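Local coordinates for aeromonas extracellular serine protease (Aeromonas sobria, PDB 3WQB), which cleaves peptide bonds following paired basic residues, one of them lysine, as a calcium-binding secreted serine protease of the furin subfamily and a probable virulence factor, at residues N252-V257 and P433-L438; N276-A281 and L364-A369; L348-Y353 and R359-L364. The protein carries 1 engineered substitution. All coordinates share one frame; numbering follows the deposited sequence.

How the interactions relate
Interactions 2 and 3 are buried contacts inside the subtilisin domain, whereas interaction 1, only partly buried, joins that domain to the P-domain. Helix 358-368 serves both inner contacts: one part of it packs on helix 335-352 in interaction 3, and its last turn meets strand 277-282 in interaction 2. That strand lies beside strand 255-261 in the parallel sheet, and the latter leads back to the aromatic pair of interaction 1. The inner contacts are made by leucine, methionine, alanine and phenylalanine carbons. At the domain junction two aromatic rings meet a leucine and a glutamine, and Arg-362 reaches from the helix to Phe-253.

Interaction 1: residues N252-V257 and P433-L438; sequences NFWNLV and PPLVQL
The indole of Trp-254 has Phe-253 over one face, with CD2 of the phenyl ring 3.6 Å above the indole plane and displaced toward the rim, while Gln-437 NE2 comes in plane at its edge, 3.9 Å from Trp-254 CH2. The phenyl ring in turn has Trp-254 CZ3 at its own edge. Indole and Gln-437 amide stand 79° apart, so this is an upright approach and not a stack. The amide is held from elsewhere, for Gln-437 NE2 is hydrogen-bonded to Glu-201 OE2.

Leu-435 of the other segment lies against the outer ends of both rings. Its CD2 methyl lies 3.7 Å from Trp-254 CH2 and 3.8 Å from Phe-253 CE2, slanting against both rings, and its CD1 is a little farther off, 4.1 Å from Phe-253 CZ. A branched aliphatic chain suits this place, since the fork lets CD2 touch both rings while CD1 lies near the end of the phenyl. Phe-253 reaches across because its CG lies anti to the backbone N (chi1 179°), which sends the ring straight out toward Leu-435. Its ring also takes a cation-pi contact from Arg-362, which hydrogen-bonds the carbonyl of the same residue.

Adjacent rings can be presented together because the chain turns sharply here. Phe-253 has a positive phi of 72°, and a weak bond of 2.8 Å from Trp-254 N to Asn-252 O closes the turn. Asn-252 steadies it with an Asx motif, OD1 accepting from Asn-255 N at 2.9 Å. Strands 471-482 and 583-595 also touch Phe-253, completing an aromatic-aliphatic junction between the subtilisin and P-domains, the two-domain architecture characteristic of furin- and kexin-like proteases.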
loop_
_atom_site.group_PDB
_atom_site.type_symbol
_atom_site.label_atom_id
_atom_site.label_comp_id
_atom_site.label_asym_id
_atom_site.label_seq_id
_atom_site.Cartn_x
_atom_site.Cartn_y
_atom_site.Cartn_z
ATOM N N ASN A 252 -1.749 8.363 3.458
ATOM C CA ASN A 252 -2.090 8.772 4.817
ATOM C C ASN A 252 -0.915 9.016 5.745
ATOM O O ASN A 252 -1.123 9.287 6.930
ATOM C CB ASN A 252 -3.083 7.802 5.477
ATOM C CG ASN A 252 -2.444 6.495 5.890
ATOM O OD1 ASN A 252 -1.287 6.224 5.582
ATOM N ND2 ASN A 252 -3.204 5.677 6.602
ATOM N N PHE A 253 0.303 8.924 5.212
ATOM C CA PHE A 253 1.553 9.113 5.970
ATOM C C PHE A 253 1.881 7.981 6.936
ATOM O O PHE A 253 3.008 7.517 6.958
ATOM C CB PHE A 253 1.603 10.468 6.686
ATOM C CG PHE A 253 2.853 10.678 7.491
ATOM C CD1 PHE A 253 4.074 10.898 6.851
ATOM C CD2 PHE A 253 2.819 10.647 8.889
ATOM C CE1 PHE A 253 5.234 11.104 7.584
ATOM C CE2 PHE A 253 3.979 10.840 9.629
ATOM C CZ PHE A 253 5.183 11.077 8.975
ATOM N N TRP A 254 0.903 7.553 7.731
ATOM C CA TRP A 254 1.125 6.488 8.721
ATOM C C TRP A 254 1.518 5.183 8.043
ATOM O O TRP A 254 2.304 4.410 8.602
ATOM C CB TRP A 254 -0.104 6.303 9.621
ATOM C CG TRP A 254 -0.615 7.634 10.075
ATOM C CD1 TRP A 254 -1.795 8.218 9.725
ATOM C CD2 TRP A 254 0.095 8.603 10.870
ATOM N NE1 TRP A 254 -1.889 9.475 10.293
ATOM C CE2 TRP A 254 -0.738 9.737 10.989
ATOM C CE3 TRP A 254 1.349 8.610 11.511
ATOM C CZ2 TRP A 254 -0.355 10.878 11.718
ATOM C CZ3 TRP A 254 1.719 9.741 12.252
ATOM C CH2 TRP A 254 0.873 10.854 12.338
ATOM N N ASN A 255 1.019 4.950 6.825
ATOM C CA ASN A 255 1.444 3.801 6.044
ATOM C C ASN A 255 2.809 4.034 5.430
ATOM O O ASN A 255 3.019 5.051 4.749
ATOM C CB ASN A 255 0.447 3.540 4.920
ATOM C CG ASN A 255 -0.761 2.784 5.381
ATOM O OD1 ASN A 255 -0.661 1.933 6.263
ATOM N ND2 ASN A 255 -1.920 3.070 4.777
ATOM N N LEU A 256 3.725 3.099 5.679
ATOM C CA LEU A 256 4.985 3.036 4.958
ATOM C C LEU A 256 4.714 2.189 3.715
ATOM O O LEU A 256 4.542 0.968 3.817
ATOM C CB LEU A 256 6.065 2.396 5.843
ATOM C CG LEU A 256 7.530 2.511 5.394
ATOM C CD1 LEU A 256 8.472 2.100 6.510
ATOM C CD2 LEU A 256 7.783 1.665 4.151
ATOM N N VAL A 257 4.657 2.842 2.559
ATOM C CA VAL A 257 4.245 2.183 1.314
ATOM C C VAL A 257 5.460 1.635 0.569
ATOM O O VAL A 257 6.460 2.338 0.403
ATOM C CB VAL A 257 3.413 3.125 0.423
ATOM C CG1 VAL A 257 2.897 2.385 -0.793
ATOM C CG2 VAL A 257 2.223 3.700 1.193
ATOM N N PRO A 433 13.274 14.895 16.725
ATOM C CA PRO A 433 12.324 15.637 17.564
ATOM C C PRO A 433 10.874 15.269 17.216
ATOM O O PRO A 433 10.648 14.559 16.231
ATOM C CB PRO A 433 12.607 17.106 17.224
ATOM C CG PRO A 433 13.727 17.126 16.247
ATOM C CD PRO A 433 13.962 15.751 15.745
ATOM N N PRO A 434 9.889 15.726 18.009
ATOM C CA PRO A 434 8.505 15.312 17.772
ATOM C C PRO A 434 7.975 15.712 16.394
ATOM O O PRO A 434 8.397 16.718 15.819
ATOM C CB PRO A 434 7.730 16.023 18.891
ATOM C CG PRO A 434 8.732 16.163 19.976
ATOM C CD PRO A 434 9.995 16.514 19.255
ATOM N N LEU A 435 7.068 14.901 15.870
ATOM C CA LEU A 435 6.410 15.209 14.609
ATOM C C LEU A 435 5.568 16.477 14.744
ATOM O O LEU A 435 4.814 16.635 15.713
ATOM C CB LEU A 435 5.498 14.050 14.194
ATOM C CG LEU A 435 4.778 14.226 12.840
ATOM C CD1 LEU A 435 5.737 14.178 11.662
ATOM C CD2 LEU A 435 3.696 13.173 12.678
ATOM N N VAL A 436 5.716 17.370 13.769
ATOM C CA VAL A 436 4.863 18.533 13.619
ATOM C C VAL A 436 4.055 18.336 12.345
ATOM O O VAL A 436 4.606 18.086 11.264
ATOM C CB VAL A 436 5.701 19.826 13.503
ATOM C CG1 VAL A 436 4.808 21.024 13.203
ATOM C CG2 VAL A 436 6.496 20.063 14.784
ATOM N N GLN A 437 2.739 18.424 12.483
ATOM C CA GLN A 437 1.832 18.376 11.346
ATOM C C GLN A 437 1.269 19.778 11.160
ATOM O O GLN A 437 0.403 20.226 11.935
ATOM C CB GLN A 437 0.714 17.371 11.615
ATOM C CG GLN A 437 1.226 15.969 11.875
ATOM C CD GLN A 437 0.126 15.017 12.252
ATOM O OE1 GLN A 437 -0.749 14.726 11.440
ATOM N NE2 GLN A 437 0.160 14.523 13.483
ATOM N N LEU A 438 1.774 20.484 10.153
ATOM C CA LEU A 438 1.337 21.854 9.936
ATOM C C LEU A 438 -0.130 21.867 9.531
ATOM O O LEU A 438 -0.607 20.931 8.892
ATOM C CB LEU A 438 2.194 22.563 8.880
ATOM C CG LEU A 438 3.657 22.847 9.222
ATOM C CD1 LEU A 438 4.324 23.597 8.086
ATOM C CD2 LEU A 438 3.787 23.644 10.517
#

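Interaction 2: residues N276-A281 and L364-A369; sequences NIFLSA and LLARSA
Behind the helix face on which Phe-278 and Leu-279 pack, Leu-364 O receives two donors of the same residue: Ser-368 OG at 2.7 Å, and Ser-368 N through a weak bond at 3.1 Å. The hydroxyl approaches 26° out of the carbonyl plane. A serine near the end of a helix suits this place, because its short side chain folds back on the preceding turn and satisfies its own hydroxyl in buried surroundings.

No hydrogen bond crosses the contact, which is van der Waals packing, mostly carbon on carbon. Leu-279 is the fork of the arrangement, CD1 going to Leu-365 on the helix and CD2 to Ala-369, which follows it in the chain. CD1 lies 3.8 Å from Leu-365 CB, and CD2 is 3.8 Å from Leu-365 O and 3.9 Å from Ala-369 CB. The two leucine side chains meet at about a right angle, so branch lies across branch, while Leu-365 also touches Met-346 and Leu-349 of helix 335-352.

Phe-278 adds the second point of support. A chi1 of -165° swings the ring out past the backbone until CZ is 3.9 Å from Ala-366 CB, an oblique meeting that the small alanine allows the ring to make close to the helix backbone. Leu-279 CD1 sits in plane at the edge of the same ring, and Phe-414 also meets the ring, edge-to-face. Two successive residues can both reach the helix because Phe-278 departs from extended geometry, with psi at -43°.

Strand 277-282 is the outermost on its side of the parallel sheet within this chain, and helix 358-368 packing against it is part of the layered alpha/beta core of the subtilisin-like fold.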
loop_
_atom_site.group_PDB
_atom_site.type_symbol
_atom_site.label_atom_id
_atom_site.label_comp_id
_atom_site.label_asym_id
_atom_site.label_seq_id
_atom_site.Cartn_x
_atom_site.Cartn_y
_atom_site.Cartn_z
ATOM N N ASN A 276 4.772 8.446 -3.404
ATOM C CA ASN A 276 4.512 7.985 -2.039
ATOM C C ASN A 276 5.159 6.664 -1.663
ATOM O O ASN A 276 4.997 6.217 -0.541
ATOM C CB ASN A 276 3.013 7.921 -1.759
ATOM C CG ASN A 276 2.280 6.981 -2.678
ATOM O OD1 ASN A 276 2.601 6.868 -3.863
ATOM N ND2 ASN A 276 1.251 6.332 -2.149
ATOM N N ILE A 277 5.921 6.064 -2.572
ATOM C CA ILE A 277 6.750 4.899 -2.221
ATOM C C ILE A 277 7.823 5.370 -1.244
ATOM O O ILE A 277 8.455 6.407 -1.462
ATOM C CB ILE A 277 7.401 4.265 -3.473
ATOM C CG1 ILE A 277 6.332 3.800 -4.472
ATOM C CG2 ILE A 277 8.332 3.106 -3.094
ATOM C CD1 ILE A 277 5.314 2.784 -3.925
ATOM N N PHE A 278 8.016 4.622 -0.161
ATOM C CA PHE A 278 9.066 4.938 0.798
ATOM C C PHE A 278 10.315 4.092 0.560
ATOM O O PHE A 278 11.438 4.610 0.589
ATOM C CB PHE A 278 8.558 4.773 2.237
ATOM C CG PHE A 278 9.451 5.410 3.267
ATOM C CD1 PHE A 278 9.355 6.770 3.518
ATOM C CD2 PHE A 278 10.402 4.662 3.960
ATOM C CE1 PHE A 278 10.187 7.380 4.454
ATOM C CE2 PHE A 278 11.238 5.270 4.908
ATOM C CZ PHE A 278 11.132 6.630 5.136
ATOM N N LEU A 279 10.118 2.797 0.307
ATOM C CA LEU A 279 11.211 1.852 0.099
ATOM C C LEU A 279 10.810 0.801 -0.929
ATOM O O LEU A 279 9.613 0.529 -1.143
ATOM C CB LEU A 279 11.569 1.138 1.414
ATOM C CG LEU A 279 12.194 1.944 2.544
ATOM C CD1 LEU A 279 12.024 1.199 3.837
ATOM C CD2 LEU A 279 13.662 2.233 2.247
ATOM N N SER A 280 11.833 0.198 -1.528
ATOM C CA SER A 280 11.711 -1.024 -2.308
ATOM C C SER A 280 12.100 -2.213 -1.433
ATOM O O SER A 280 13.068 -2.149 -0.666
ATOM C CB SER A 280 12.662 -0.945 -3.503
ATOM O OG SER A 280 12.657 -2.133 -4.290
ATOM N N ALA A 281 11.348 -3.302 -1.539
ATOM C CA ALA A 281 11.729 -4.534 -0.877
ATOM C C ALA A 281 11.436 -5.714 -1.779
ATOM O O ALA A 281 10.782 -5.573 -2.804
ATOM C CB ALA A 281 11.040 -4.648 0.498
ATOM N N LEU A 364 16.339 5.810 9.513
ATOM C CA LEU A 364 17.457 4.889 9.360
ATOM C C LEU A 364 17.331 4.041 8.098
ATOM O O LEU A 364 18.310 3.869 7.389
ATOM C CB LEU A 364 17.587 4.004 10.602
ATOM C CG LEU A 364 18.044 4.797 11.825
ATOM C CD1 LEU A 364 17.690 4.066 13.099
ATOM C CD2 LEU A 364 19.532 5.080 11.755
ATOM N N LEU A 365 16.137 3.514 7.831
ATOM C CA LEU A 365 15.893 2.758 6.608
ATOM C C LEU A 365 16.112 3.603 5.359
ATOM O O LEU A 365 16.718 3.143 4.387
ATOM C CB LEU A 365 14.481 2.171 6.631
ATOM C CG LEU A 365 14.292 0.970 7.564
ATOM C CD1 LEU A 365 12.825 0.730 7.869
ATOM C CD2 LEU A 365 14.942 -0.279 6.984
ATOM N N ALA A 366 15.604 4.835 5.375
ATOM C CA ALA A 366 15.771 5.729 4.224
ATOM C C ALA A 366 17.237 6.056 3.960
ATOM O O ALA A 366 17.686 5.984 2.820
ATOM C CB ALA A 366 14.959 6.993 4.386
ATOM N N ARG A 367 17.983 6.378 5.015
ATOM C CA ARG A 367 19.355 6.853 4.838
ATOM C C ARG A 367 20.333 5.724 4.552
ATOM O O ARG A 367 21.454 5.972 4.119
ATOM C CB ARG A 367 19.817 7.662 6.047
ATOM C CG ARG A 367 19.074 8.979 6.184
ATOM C CD ARG A 367 19.606 9.743 7.383
ATOM N NE ARG A 367 18.683 10.753 7.904
ATOM C CZ ARG A 367 18.458 11.945 7.354
ATOM N NH1 ARG A 367 19.063 12.302 6.225
ATOM N NH2 ARG A 367 17.605 12.782 7.937
ATOM N N SER A 368 19.910 4.486 4.799
ATOM C CA SER A 368 20.767 3.328 4.551
ATOM C C SER A 368 20.392 2.536 3.292
ATOM O O SER A 368 21.084 1.587 2.931
ATOM C CB SER A 368 20.759 2.399 5.764
ATOM O OG SER A 368 19.467 1.861 5.994
ATOM N N ALA A 369 19.287 2.899 2.649
ATOM C CA ALA A 369 18.789 2.136 1.497
ATOM C C ALA A 369 19.732 2.195 0.293
ATOM O O ALA A 369 20.462 3.173 0.096
ATOM C CB ALA A 369 17.385 2.606 1.130
#

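Interaction 3: residues L348-Y353 and R359-L364; sequences LLMSAY and RDLRDL
Leu-361 makes every close side-chain contact between the two helices, with Leu-349 and Met-350 as its partners. From CB, which points at the neighbouring helix, the chain passes to CG, set beside the backbone N by a chi1 of -60°, and only there does it divide. Neither CB nor CG touches the other segment; the two methyls do the work. CD2 comes to rest 3.8 Å from Leu-349 CB, low on that side chain and near the helix backbone. CD1 turns to Met-350 and lies 3.5 Å from CG and 3.7 Å from CE, the carbons on either side of the sulfur.

Met-350 can offer two carbons to one methyl because it runs extended beyond CG, crossing Leu-361 at about a right angle. Its unbranched, slender chain suits a place where it must pass across the end of Leu-361, while the forked leucine suits the gap between two consecutive residues.

In the subtilisin fold the first turn of helix 335-352 carries the position predicted to hold the catalytic serine, occupied here by the engineered Ala-336. The helix ends where Tyr-353 leaves helical geometry, and after a short loop helix 358-368 packs back on it; Leu-423 of helix 419-426 also covers Leu-349.

Polar groups stay off the leucine-methionine seam. Ser-351 OG bonds back to Leu-348 O at 2.9 Å, a carbonyl that also accepts from Ala-352 N at 3.1 Å, and the hydroxyl is further engaged by Gly-69 N. On the second helix Arg-359 reaches out to the P-domain, where its NH2 forms a salt bridge with Glu-473.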
loop_
_atom_site.group_PDB
_atom_site.type_symbol
_atom_site.label_atom_id
_atom_site.label_comp_id
_atom_site.label_asym_id
_atom_site.label_seq_id
_atom_site.Cartn_x
_atom_site.Cartn_y
_atom_site.Cartn_z
ATOM N N LEU A 348 13.453 -6.558 12.796
ATOM C CA LEU A 348 14.875 -6.705 13.108
ATOM C C LEU A 348 15.402 -5.438 13.787
ATOM O O LEU A 348 16.027 -5.492 14.853
ATOM C CB LEU A 348 15.696 -7.025 11.851
ATOM C CG LEU A 348 15.436 -8.401 11.229
ATOM C CD1 LEU A 348 16.314 -8.623 10.009
ATOM C CD2 LEU A 348 15.666 -9.507 12.248
ATOM N N LEU A 349 15.122 -4.292 13.182
ATOM C CA LEU A 349 15.609 -3.036 13.724
ATOM C C LEU A 349 15.042 -2.773 15.106
ATOM O O LEU A 349 15.768 -2.375 16.015
ATOM C CB LEU A 349 15.272 -1.879 12.787
ATOM C CG LEU A 349 15.893 -1.931 11.396
ATOM C CD1 LEU A 349 15.506 -0.691 10.649
ATOM C CD2 LEU A 349 17.392 -2.098 11.430
ATOM N N MET A 350 13.741 -2.989 15.258
ATOM C CA MET A 350 13.096 -2.798 16.547
ATOM C C MET A 350 13.682 -3.709 17.613
ATOM O O MET A 350 13.828 -3.302 18.763
ATOM C CB MET A 350 11.590 -3.020 16.439
ATOM C CG MET A 350 10.861 -1.942 15.669
ATOM S SD MET A 350 9.135 -2.406 15.480
ATOM C CE MET A 350 8.465 -0.856 14.872
ATOM N N SER A 351 14.018 -4.939 17.251
ATOM C CA SER A 351 14.568 -5.865 18.243
ATOM C C SER A 351 15.966 -5.452 18.692
ATOM O O SER A 351 16.325 -5.666 19.851
ATOM C CB SER A 351 14.547 -7.312 17.752
ATOM O OG SER A 351 15.507 -7.572 16.737
ATOM N N ALA A 352 16.735 -4.856 17.780
ATOM C CA ALA A 352 18.099 -4.392 18.059
ATOM C C ALA A 352 18.109 -3.089 18.851
ATOM O O ALA A 352 19.001 -2.864 19.679
ATOM C CB ALA A 352 18.867 -4.216 16.769
ATOM N N TYR A 353 17.115 -2.239 18.593
ATOM C CA TYR A 353 17.046 -0.900 19.168
ATOM C C TYR A 353 15.610 -0.600 19.569
ATOM O O TYR A 353 14.913 0.165 18.899
ATOM C CB TYR A 353 17.601 0.140 18.179
ATOM C CG TYR A 353 19.088 -0.026 17.984
ATOM C CD1 TYR A 353 19.991 0.494 18.909
ATOM C CD2 TYR A 353 19.588 -0.773 16.911
ATOM C CE1 TYR A 353 21.351 0.305 18.761
ATOM C CE2 TYR A 353 20.956 -0.968 16.746
ATOM C CZ TYR A 353 21.826 -0.421 17.671
ATOM O OH TYR A 353 23.174 -0.620 17.525
ATOM N N ARG A 359 9.345 6.907 13.408
ATOM C CA ARG A 359 9.994 7.909 12.577
ATOM C C ARG A 359 11.516 7.770 12.572
ATOM O O ARG A 359 12.151 7.982 11.544
ATOM C CB ARG A 359 9.569 9.319 12.963
ATOM C CG ARG A 359 8.155 9.641 12.510
ATOM C CD ARG A 359 7.587 10.864 13.215
ATOM N NE ARG A 359 8.405 12.051 12.996
ATOM C CZ ARG A 359 9.121 12.677 13.927
ATOM N NH1 ARG A 359 9.153 12.245 15.189
ATOM N NH2 ARG A 359 9.822 13.748 13.579
ATOM N N ASP A 360 12.101 7.387 13.710
ATOM C CA ASP A 360 13.534 7.103 13.758
ATOM C C ASP A 360 13.891 5.935 12.851
ATOM O O ASP A 360 14.885 5.993 12.128
ATOM C CB ASP A 360 13.990 6.785 15.188
ATOM C CG ASP A 360 14.007 7.994 16.079
ATOM O OD1 ASP A 360 14.474 9.055 15.634
ATOM O OD2 ASP A 360 13.573 7.848 17.241
ATOM N N LEU A 361 13.088 4.872 12.909
ATOM C CA LEU A 361 13.348 3.694 12.090
ATOM C C LEU A 361 13.199 3.991 10.598
ATOM O O LEU A 361 14.003 3.530 9.784
ATOM C CB LEU A 361 12.450 2.539 12.530
ATOM C CG LEU A 361 12.664 2.126 13.988
ATOM C CD1 LEU A 361 11.466 1.342 14.482
ATOM C CD2 LEU A 361 13.945 1.352 14.173
ATOM N N ARG A 362 12.183 4.779 10.250
ATOM C CA ARG A 362 12.039 5.262 8.875
ATOM C C ARG A 362 13.268 6.040 8.411
ATOM O O ARG A 362 13.731 5.854 7.278
ATOM C CB ARG A 362 10.811 6.149 8.722
ATOM C CG ARG A 362 9.488 5.424 8.726
ATOM C CD ARG A 362 8.426 6.365 8.201
ATOM N NE ARG A 362 7.121 5.725 8.209
ATOM C CZ ARG A 362 5.984 6.305 7.837
ATOM N NH1 ARG A 362 5.968 7.565 7.405
ATOM N NH2 ARG A 362 4.853 5.616 7.916
ATOM N N ASP A 363 13.783 6.912 9.280
ATOM C CA ASP A 363 14.953 7.718 8.958
ATOM C C ASP A 363 16.156 6.822 8.671
ATOM O O ASP A 363 16.890 7.027 7.699
ATOM C CB ASP A 363 15.267 8.670 10.117
ATOM C CG ASP A 363 16.348 9.674 9.775
ATOM O OD1 ASP A 363 16.119 10.523 8.883
ATOM O OD2 ASP A 363 17.422 9.620 10.412
ATOM N N LEU A 364 16.339 5.810 9.513
ATOM C CA LEU A 364 17.457 4.889 9.360
ATOM C C LEU A 364 17.331 4.041 8.098
ATOM O O LEU A 364 18.310 3.869 7.389
ATOM C CB LEU A 364 17.587 4.004 10.602
ATOM C CG LEU A 364 18.044 4.797 11.825
ATOM C CD1 LEU A 364 17.690 4.066 13.099
ATOM C CD2 LEU A 364 19.532 5.080 11.755
#